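Local coordinates for surface presentation of antigens protein SpaO (Shigella flexneri, PDB 4TT9) that is required for secretion of the three Ipa proteins and for host-cell invasion, and is represented here by its C-terminal SpoA domain, at residues V21-L26 / V54-N59. Numbering follows the deposited sequence.
Sequences VDFILL and VNIKVN
Asp-22 and Lys-57 pair through two backbone hydrogen bonds, from Asp-22 N to Lys-57 O (2.7 Å) and from Lys-57 N to Asp-22 O (3.0 Å). Ile-24 and Asn-55 form the next hydrogen-bonded pair, with Asn-55 N 2.9 Å from Ile-24 O. Lys-57 O also receives a CA-H...O contact from Val-21 CA at 3.1 Å. The charged ends of Asp-22 and Lys-57 do not meet. The ammonium of Lys-57 forms a salt bridge with Glu-27, and Asn-55 OD1 is hydrogen-bonded to His-65 ND1. The extended Lys-57 chain crosses Ile-24, and its CD lies only 3.5 Å from Ile-24 CD1, a tight contact. The two strands run antiparallel in the sheet of the SpoA domain. Strand 61-70 flanks 54-58, while Val-21 to Ile-24 pair antiparallel with a strand of the second subunit, so the sheet continues across the dimer. Val-21, Phe-23, Ile-56 and Val-58 share the apolar face, opposite Asp-22, Ile-24, Asn-55 and Lys-57. Ile-56 CG2, the branch anti to the backbone N, reaches Phe-23 CE1 obliquely at 3.9 Å. Phe-44 and Phe-46 of the second subunit meet the Phe-23 ring edge-to-face. Val-21 CG1 lies beside Val-58 CG2 at 3.7 Å. At the other end, Val-54 CG2 touches Leu-25 CD2 at 4.1 Å.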
ATOM      1  N   VAL B  21       7.768  -7.637   1.028  1.00 43.94           N
ATOM      2  CA  VAL B  21       7.167  -6.944  -0.105  1.00 42.20           C
ATOM      3  C   VAL B  21       6.016  -6.038   0.353  1.00 44.51           C
ATOM      4  O   VAL B  21       5.158  -6.449   1.136  1.00 44.89           O
ATOM      5  CB  VAL B  21       6.732  -7.931  -1.214  1.00 45.76           C
ATOM      6  CG1 VAL B  21       7.889  -8.851  -1.573  1.00 49.99           C
ATOM      7  CG2 VAL B  21       5.560  -8.762  -0.777  1.00 49.39           C
ATOM      8  N   ASP B  22       6.033  -4.786  -0.090  1.00 45.49           N
ATOM      9  CA  ASP B  22       5.017  -3.825   0.324  1.00 48.35           C
ATOM     10  C   ASP B  22       4.140  -3.460  -0.868  1.00 51.09           C
ATOM     11  O   ASP B  22       4.639  -3.297  -1.986  1.00 53.67           O
ATOM     12  CB  ASP B  22       5.659  -2.550   0.888  1.00 54.35           C
ATOM     13  CG  ASP B  22       5.959  -2.641   2.378  1.00 61.00           C
ATOM     14  OD1 ASP B  22       5.294  -3.426   3.077  1.00 62.84           O
ATOM     15  OD2 ASP B  22       6.856  -1.907   2.852  1.00 64.48           O
ATOM     16  N   PHE B  23       2.838  -3.341  -0.638  1.00 45.11           N
ATOM     17  CA  PHE B  23       1.942  -2.866  -1.679  1.00 40.82           C
ATOM     18  C   PHE B  23       1.409  -1.505  -1.265  1.00 41.78           C
ATOM     19  O   PHE B  23       0.587  -1.392  -0.362  1.00 44.39           O
ATOM     20  CB  PHE B  23       0.824  -3.875  -1.938  1.00 36.17           C
ATOM     21  CG  PHE B  23       1.321  -5.183  -2.493  1.00 37.97           C
ATOM     22  CD1 PHE B  23       1.348  -5.406  -3.860  1.00 35.41           C
ATOM     23  CD2 PHE B  23       1.779  -6.186  -1.649  1.00 38.20           C
ATOM     24  CE1 PHE B  23       1.814  -6.605  -4.374  1.00 35.52           C
ATOM     25  CE2 PHE B  23       2.248  -7.396  -2.164  1.00 37.21           C
ATOM     26  CZ  PHE B  23       2.264  -7.599  -3.522  1.00 36.16           C
ATOM     27  N   ILE B  24       1.899  -0.475  -1.946  1.00 42.74           N
ATOM     28  CA  ILE B  24       1.852   0.898  -1.457  1.00 37.00           C
ATOM     29  C   ILE B  24       0.961   1.750  -2.336  1.00 41.03           C
ATOM     30  O   ILE B  24       1.212   1.886  -3.532  1.00 46.16           O
ATOM     31  CB  ILE B  24       3.274   1.487  -1.431  1.00 35.54           C
ATOM     32  CG1 ILE B  24       4.068   0.861  -0.291  1.00 38.30           C
ATOM     33  CG2 ILE B  24       3.250   2.995  -1.326  1.00 36.38           C
ATOM     34  CD1 ILE B  24       5.390   1.492  -0.078  1.00 42.37           C
ATOM     35  N   LEU B  25      -0.077   2.325  -1.738  1.00 39.24           N
ATOM     36  CA  LEU B  25      -1.086   3.061  -2.488  1.00 35.94           C
ATOM     37  C   LEU B  25      -0.664   4.498  -2.718  1.00 40.52           C
ATOM     38  O   LEU B  25      -0.873   5.056  -3.790  1.00 43.85           O
ATOM     39  CB  LEU B  25      -2.402   3.037  -1.724  1.00 38.79           C
ATOM     40  CG  LEU B  25      -2.976   1.643  -1.492  1.00 45.53           C
ATOM     41  CD1 LEU B  25      -4.305   1.701  -0.754  1.00 50.19           C
ATOM     42  CD2 LEU B  25      -3.148   0.945  -2.812  1.00 44.71           C
ATOM     43  N   LEU B  26      -0.052   5.094  -1.703  1.00 44.57           N
ATOM     44  CA  LEU B  26       0.247   6.514  -1.739  1.00 41.74           C
ATOM     45  C   LEU B  26       1.337   6.834  -0.746  1.00 41.69           C
ATOM     46  O   LEU B  26       1.353   6.295   0.355  1.00 45.44           O
ATOM     47  CB  LEU B  26      -1.003   7.318  -1.379  1.00 43.07           C
ATOM     48  CG  LEU B  26      -0.915   8.823  -1.614  1.00 44.49           C
ATOM     49  CD1 LEU B  26      -1.005   9.125  -3.099  1.00 47.42           C
ATOM     50  CD2 LEU B  26      -1.999   9.551  -0.852  1.00 43.09           C
ATOM     51  N   VAL B  54      -0.560   1.145  -7.878  1.00 39.21           N
ATOM     52  CA  VAL B  54       0.075   0.624  -6.671  1.00 33.30           C
ATOM     53  C   VAL B  54       1.547   0.409  -6.957  1.00 37.99           C
ATOM     54  O   VAL B  54       1.910  -0.129  -8.008  1.00 39.20           O
ATOM     55  CB  VAL B  54      -0.508  -0.725  -6.282  1.00 34.26           C
ATOM     56  CG1 VAL B  54      -0.125  -1.071  -4.860  1.00 26.03           C
ATOM     57  CG2 VAL B  54      -2.007  -0.695  -6.438  1.00 33.22           C
ATOM     58  N   ASN B  55       2.391   0.842  -6.024  1.00 46.17           N
ATOM     59  CA  ASN B  55       3.834   0.646  -6.121  1.00 37.00           C
ATOM     60  C   ASN B  55       4.236  -0.589  -5.362  1.00 37.93           C
ATOM     61  O   ASN B  55       3.861  -0.757  -4.202  1.00 35.13           O
ATOM     62  CB  ASN B  55       4.576   1.841  -5.534  1.00 33.17           C
ATOM     63  CG  ASN B  55       4.450   3.066  -6.386  1.00 34.71           C
ATOM     64  OD1 ASN B  55       4.060   2.980  -7.543  1.00 40.87           O
ATOM     65  ND2 ASN B  55       4.793   4.214  -5.833  1.00 37.75           N
ATOM     66  N   ILE B  56       4.995  -1.462  -6.003  1.00 40.17           N
ATOM     67  CA  ILE B  56       5.399  -2.680  -5.329  1.00 36.78           C
ATOM     68  C   ILE B  56       6.845  -2.536  -4.896  1.00 39.85           C
ATOM     69  O   ILE B  56       7.719  -2.259  -5.717  1.00 41.33           O
ATOM     70  CB  ILE B  56       5.196  -3.908  -6.214  1.00 37.74           C
ATOM     71  CG1 ILE B  56       3.829  -3.816  -6.897  1.00 32.40           C
ATOM     72  CG2 ILE B  56       5.318  -5.192  -5.392  1.00 38.72           C
ATOM     73  CD1 ILE B  56       3.515  -4.942  -7.854  1.00 32.08           C
ATOM     74  N   LYS B  57       7.075  -2.701  -3.596  1.00 37.93           N
ATOM     75  CA  LYS B  57       8.389  -2.518  -3.012  1.00 36.06           C
ATOM     76  C   LYS B  57       8.860  -3.815  -2.392  1.00 36.72           C
ATOM     77  O   LYS B  57       8.071  -4.548  -1.801  1.00 37.05           O
ATOM     78  CB  LYS B  57       8.360  -1.434  -1.937  1.00 38.83           C
ATOM     79  CG  LYS B  57       8.316  -0.005  -2.452  1.00 38.92           C
ATOM     80  CD  LYS B  57       8.603   0.951  -1.305  1.00 42.36           C
ATOM     81  CE  LYS B  57       8.788   2.378  -1.772  1.00 48.89           C
ATOM     82  NZ  LYS B  57       8.987   3.295  -0.610  1.00 55.33           N
ATOM     83  N   VAL B  58      10.144  -4.104  -2.539  1.00 34.36           N
ATOM     84  CA  VAL B  58      10.733  -5.247  -1.868  1.00 49.28           C
ATOM     85  C   VAL B  58      11.857  -4.726  -0.988  1.00 53.20           C
ATOM     86  O   VAL B  58      12.797  -4.124  -1.498  1.00 62.51           O
ATOM     87  CB  VAL B  58      11.297  -6.255  -2.874  1.00 46.78           C
ATOM     88  CG1 VAL B  58      12.023  -7.371  -2.154  1.00 45.59           C
ATOM     89  CG2 VAL B  58      10.184  -6.818  -3.732  1.00 46.89           C
ATOM     90  N   ASN B  59      11.757  -4.943   0.321  1.00 47.67           N
ATOM     91  CA  ASN B  59      12.727  -4.389   1.268  1.00 48.53           C
ATOM     92  C   ASN B  59      13.003  -2.907   1.061  1.00 53.95           C
ATOM     93  O   ASN B  59      14.147  -2.462   1.204  1.00 61.78           O
ATOM     94  CB  ASN B  59      14.045  -5.181   1.267  1.00 44.21           C
ATOM     95  CG  ASN B  59      13.869  -6.582   1.792  1.00 43.47           C
ATOM     96  OD1 ASN B  59      12.834  -6.907   2.366  1.00 45.48           O
ATOM     97  ND2 ASN B  59      14.872  -7.416   1.609  1.00 45.57           N
TER